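PDB 1SKZ: antistasin from Haementeria officinalis, which inhibits blood coagulation factor Xa as a potent, highly disulfide-bonded serine protease inhibitor of the antistasin family. Local coordinates for residues M72-R75 with L76-K79; G12-E15 with G16-C19. All coordinates share one frame; numbering follows the deposited sequence.

Contact 1. Residues M72-R75 with L76-K79; sequences MCSR and LTNK
S74 N donates to K79 O at 2.7 Å, a straight bond (163° at the hydrogen) that arrives nearly head-on to the carbonyl oxygen and closes the neck of the loop. The same oxygen also takes a CA-H...O contact from C73, CA to O 3.3 Å. Beyond the neck the chain makes a tight turn over R75, L76 and T77, and S74 holds it from two points. Its carbonyl oxygen receives N78 N at 2.6 Å and T77 N at longer range, both weak, bent bonds. Its hydroxyl is placed by its torsion (chi1 171°, anti to the backbone N) to meet the amides of the turn and receives weak bonds from L76 N (3.1 Å) and T77 N; the stronger partner of S74 OG is L101 O. T77 OG1 lies between its own backbone N and carbonyl carbon (chi1 65°), where it accepts from K79 N at 3.2 Å and comes within 3.3 Å of S74 CB; it is also hydrogen-bonded to D81. Valine in place of T77 would probably leave K79 N without this acceptor and D81 without its hydroxyl partner, weakening the hold on the second arm. A water donates to both R75 O and N78 OD1, linking the two, while N78 ND2 bonds K59 O. L76 CB rests 3.4 Å from S74 OG, S74 packs on C82 of strand 82-83, and C73 SG is bonded to C62. The R75 chain runs back beside M72 and C73, and its side chain lies about 6 Å from that of R98, a predicted heparin-binding residue. The arrangement is the loop of a short antiparallel hairpin joining strands 71-72 and 82-83, with an ST turn at T77 on its returning arm.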
loop_
_atom_site.group_PDB
_atom_site.type_symbol
_atom_site.label_atom_id
_atom_site.label_comp_id
_atom_site.label_asym_id
_atom_site.label_seq_id
_atom_site.Cartn_x
_atom_site.Cartn_y
_atom_site.Cartn_z
ATOM N N MET A 72 -22.787 7.469 -6.907
ATOM C CA MET A 72 -22.762 6.024 -7.042
ATOM C C MET A 72 -21.633 5.436 -6.208
ATOM O O MET A 72 -20.686 6.146 -5.813
ATOM C CB MET A 72 -22.569 5.625 -8.509
ATOM C CG MET A 72 -21.261 6.106 -9.098
ATOM S SD MET A 72 -21.195 5.833 -10.841
ATOM C CE MET A 72 -20.841 4.140 -10.871
ATOM N N CYS A 73 -21.682 4.114 -6.075
ATOM C CA CYS A 73 -20.731 3.369 -5.274
ATOM C C CYS A 73 -19.311 3.539 -5.792
ATOM O O CYS A 73 -19.063 3.522 -7.007
ATOM C CB CYS A 73 -21.090 1.885 -5.307
ATOM S SG CYS A 73 -22.672 1.532 -4.497
ATOM N N SER A 74 -18.371 3.565 -4.864
ATOM C CA SER A 74 -16.968 3.344 -5.206
ATOM C C SER A 74 -16.684 1.893 -4.931
ATOM O O SER A 74 -16.918 1.427 -3.813
ATOM C CB SER A 74 -16.050 4.214 -4.329
ATOM O OG SER A 74 -14.705 3.821 -4.532
ATOM N N ARG A 75 -16.110 1.207 -5.911
ATOM C CA ARG A 75 -15.651 -0.158 -5.739
ATOM C C ARG A 75 -14.453 -0.221 -4.804
ATOM O O ARG A 75 -14.044 -1.320 -4.403
ATOM C CB ARG A 75 -15.239 -0.773 -7.085
ATOM C CG ARG A 75 -16.393 -1.200 -8.040
ATOM C CD ARG A 75 -15.891 -1.138 -9.490
ATOM N NE ARG A 75 -16.949 -0.978 -10.498
ATOM C CZ ARG A 75 -17.691 0.123 -10.686
ATOM N NH1 ARG A 75 -17.524 1.216 -9.928
ATOM N NH2 ARG A 75 -18.668 0.099 -11.591
ATOM N N LEU A 76 -13.774 0.913 -4.606
ATOM C CA LEU A 76 -12.688 0.960 -3.651
ATOM C C LEU A 76 -13.213 0.940 -2.218
ATOM O O LEU A 76 -12.678 0.246 -1.345
ATOM C CB LEU A 76 -11.826 2.206 -3.880
ATOM C CG LEU A 76 -10.485 2.219 -3.109
ATOM C CD1 LEU A 76 -9.613 1.027 -3.530
ATOM C CD2 LEU A 76 -9.759 3.561 -3.372
ATOM N N THR A 77 -14.208 1.770 -1.941
ATOM C CA THR A 77 -14.665 1.958 -0.566
ATOM C C THR A 77 -16.006 1.262 -0.250
ATOM O O THR A 77 -16.459 1.321 0.885
ATOM C CB THR A 77 -14.841 3.444 -0.245
ATOM O OG1 THR A 77 -15.891 3.979 -1.065
ATOM C CG2 THR A 77 -13.517 4.237 -0.505
ATOM N N ASN A 78 -16.718 0.844 -1.302
ATOM C CA ASN A 78 -18.115 0.375 -1.210
ATOM C C ASN A 78 -19.019 1.373 -0.491
ATOM O O ASN A 78 -19.979 0.987 0.186
ATOM C CB ASN A 78 -18.198 -0.992 -0.511
ATOM C CG ASN A 78 -17.933 -2.138 -1.455
ATOM O OD1 ASN A 78 -17.880 -1.968 -2.669
ATOM N ND2 ASN A 78 -17.759 -3.321 -0.906
ATOM N N LYS A 79 -18.730 2.659 -0.667
ATOM C CA LYS A 79 -19.620 3.723 -0.197
ATOM C C LYS A 79 -19.974 4.559 -1.406
ATOM O O LYS A 79 -19.343 4.427 -2.457
ATOM C CB LYS A 79 -18.933 4.606 0.862
ATOM C CG LYS A 79 -18.569 3.853 2.099
ATOM C CD LYS A 79 -17.860 4.744 3.113
ATOM C CE LYS A 79 -17.990 4.129 4.526
ATOM N NZ LYS A 79 -17.158 4.832 5.582
HETATM O O HOH W 1 -15.973 -3.363 -4.438
#

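Contact 2. Residues G12-E15 with G16-C19; sequences GCPE and GSAC
P14 O accepts twice from S17: the backbone N donates at 3.1 Å and the hydroxyl OG also at 3.1 Å. Both donors approach from the same face of the carbonyl plane, tilted 25° and 27° from it, so one residue grips the oxygen with main chain and side chain together. The hydroxyl gets there because OG sits between its own backbone N and carbonyl carbon (chi1 73°), folded back over the turn and 3.7 Å from the ring carbon P14 CD. The N-H bond closes a type II beta turn from P14 to S17, in which G16 takes the positive-phi corner; a side chain there would collide with the carbonyl of E15. C13 CB lies beside S17 O, 3.2 Å away, without a hydrogen bond. C13 SG, anti to its carbonyl carbon, lies against the A18-C19 peptide, 3.3 Å from C19 N, and passes C19 CB at 3.9 Å before joining C26 in a disulfide. Farther along, C19 O is satisfied by R43 NH1 and the backbone of A18 pairs with C28. The turn thus projects at the surface just after helix 8-11, where G12 leaves helical geometry with positive phi; C19 is tied back to that helix by its disulfide with C8, and R43 connects the returning arm to strand 41-43.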
loop_
_atom_site.group_PDB
_atom_site.type_symbol
_atom_site.label_atom_id
_atom_site.label_comp_id
_atom_site.label_asym_id
_atom_site.label_seq_id
_atom_site.Cartn_x
_atom_site.Cartn_y
_atom_site.Cartn_z
ATOM N N GLY A 12 -10.560 -15.127 -9.570
ATOM C CA GLY A 12 -9.163 -15.084 -9.172
ATOM C C GLY A 12 -8.256 -14.850 -10.365
ATOM O O GLY A 12 -8.713 -14.627 -11.484
ATOM N N CYS A 13 -6.958 -14.896 -10.128
ATOM C CA CYS A 13 -6.004 -14.475 -11.149
ATOM C C CYS A 13 -4.896 -15.487 -11.413
ATOM O O CYS A 13 -4.366 -16.114 -10.478
ATOM C CB CYS A 13 -5.381 -13.119 -10.777
ATOM S SG CYS A 13 -6.592 -11.763 -10.826
ATOM N N PRO A 14 -4.425 -15.527 -12.668
ATOM C CA PRO A 14 -3.232 -16.294 -13.042
ATOM C C PRO A 14 -2.113 -15.924 -12.107
ATOM O O PRO A 14 -2.068 -14.779 -11.656
ATOM C CB PRO A 14 -2.927 -15.818 -14.459
ATOM C CG PRO A 14 -4.245 -15.260 -14.974
ATOM C CD PRO A 14 -4.968 -14.731 -13.785
ATOM N N GLU A 15 -1.175 -16.845 -11.888
ATOM C CA GLU A 15 0.073 -16.529 -11.173
ATOM C C GLU A 15 0.802 -15.301 -11.724
ATOM O O GLU A 15 0.989 -15.144 -12.941
ATOM C CB GLU A 15 1.049 -17.702 -11.216
ATOM C CG GLU A 15 0.786 -18.768 -10.196
ATOM C CD GLU A 15 1.147 -20.158 -10.719
ATOM O OE1 GLU A 15 2.315 -20.343 -11.157
ATOM O OE2 GLU A 15 0.257 -21.048 -10.707
ATOM N N GLY A 16 1.269 -14.471 -10.799
ATOM C CA GLY A 16 2.003 -13.287 -11.174
ATOM C C GLY A 16 1.066 -12.114 -11.312
ATOM O O GLY A 16 1.494 -11.022 -11.702
ATOM N N SER A 17 -0.232 -12.338 -11.122
ATOM C CA SER A 17 -1.146 -11.205 -11.137
ATOM C C SER A 17 -2.249 -11.359 -10.116
ATOM O O SER A 17 -2.461 -12.439 -9.583
ATOM C CB SER A 17 -1.735 -10.967 -12.544
ATOM O OG SER A 17 -2.688 -11.948 -12.876
ATOM N N ALA A 18 -2.799 -10.226 -9.703
ATOM C CA ALA A 18 -3.842 -10.207 -8.691
ATOM C C ALA A 18 -4.988 -9.311 -9.133
ATOM O O ALA A 18 -4.863 -8.513 -10.088
ATOM C CB ALA A 18 -3.279 -9.741 -7.344
ATOM N N CYS A 19 -6.120 -9.488 -8.470
ATOM C CA CYS A 19 -7.336 -8.796 -8.849
ATOM C C CYS A 19 -7.383 -7.308 -8.480
ATOM O O CYS A 19 -7.084 -6.926 -7.334
ATOM C CB CYS A 19 -8.510 -9.522 -8.235
ATOM S SG CYS A 19 -10.062 -8.987 -8.976
#

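Both contacts are local reversals of the chain, and each includes cysteine, one in contact 1 and two in contact 2, whose disulfides tie the loop to the rest of the fold. Contact 1, the more buried, has its centre about 8 Å from the centre of the chain, spans one short hairpin between strands 71-72 and 82-83, and has several backbone amides converging on two oxygens of a single serine. The centre of contact 2 is about 16 Å from the chain's centre, on its other side, and the roles are reversed: a serine donates twice to one carbonyl in a glycine-containing turn. Contact 1 and contact 2 share no strand or helix and do not touch; the nearest atoms of contacts 1 and 2 are about 9 Å apart.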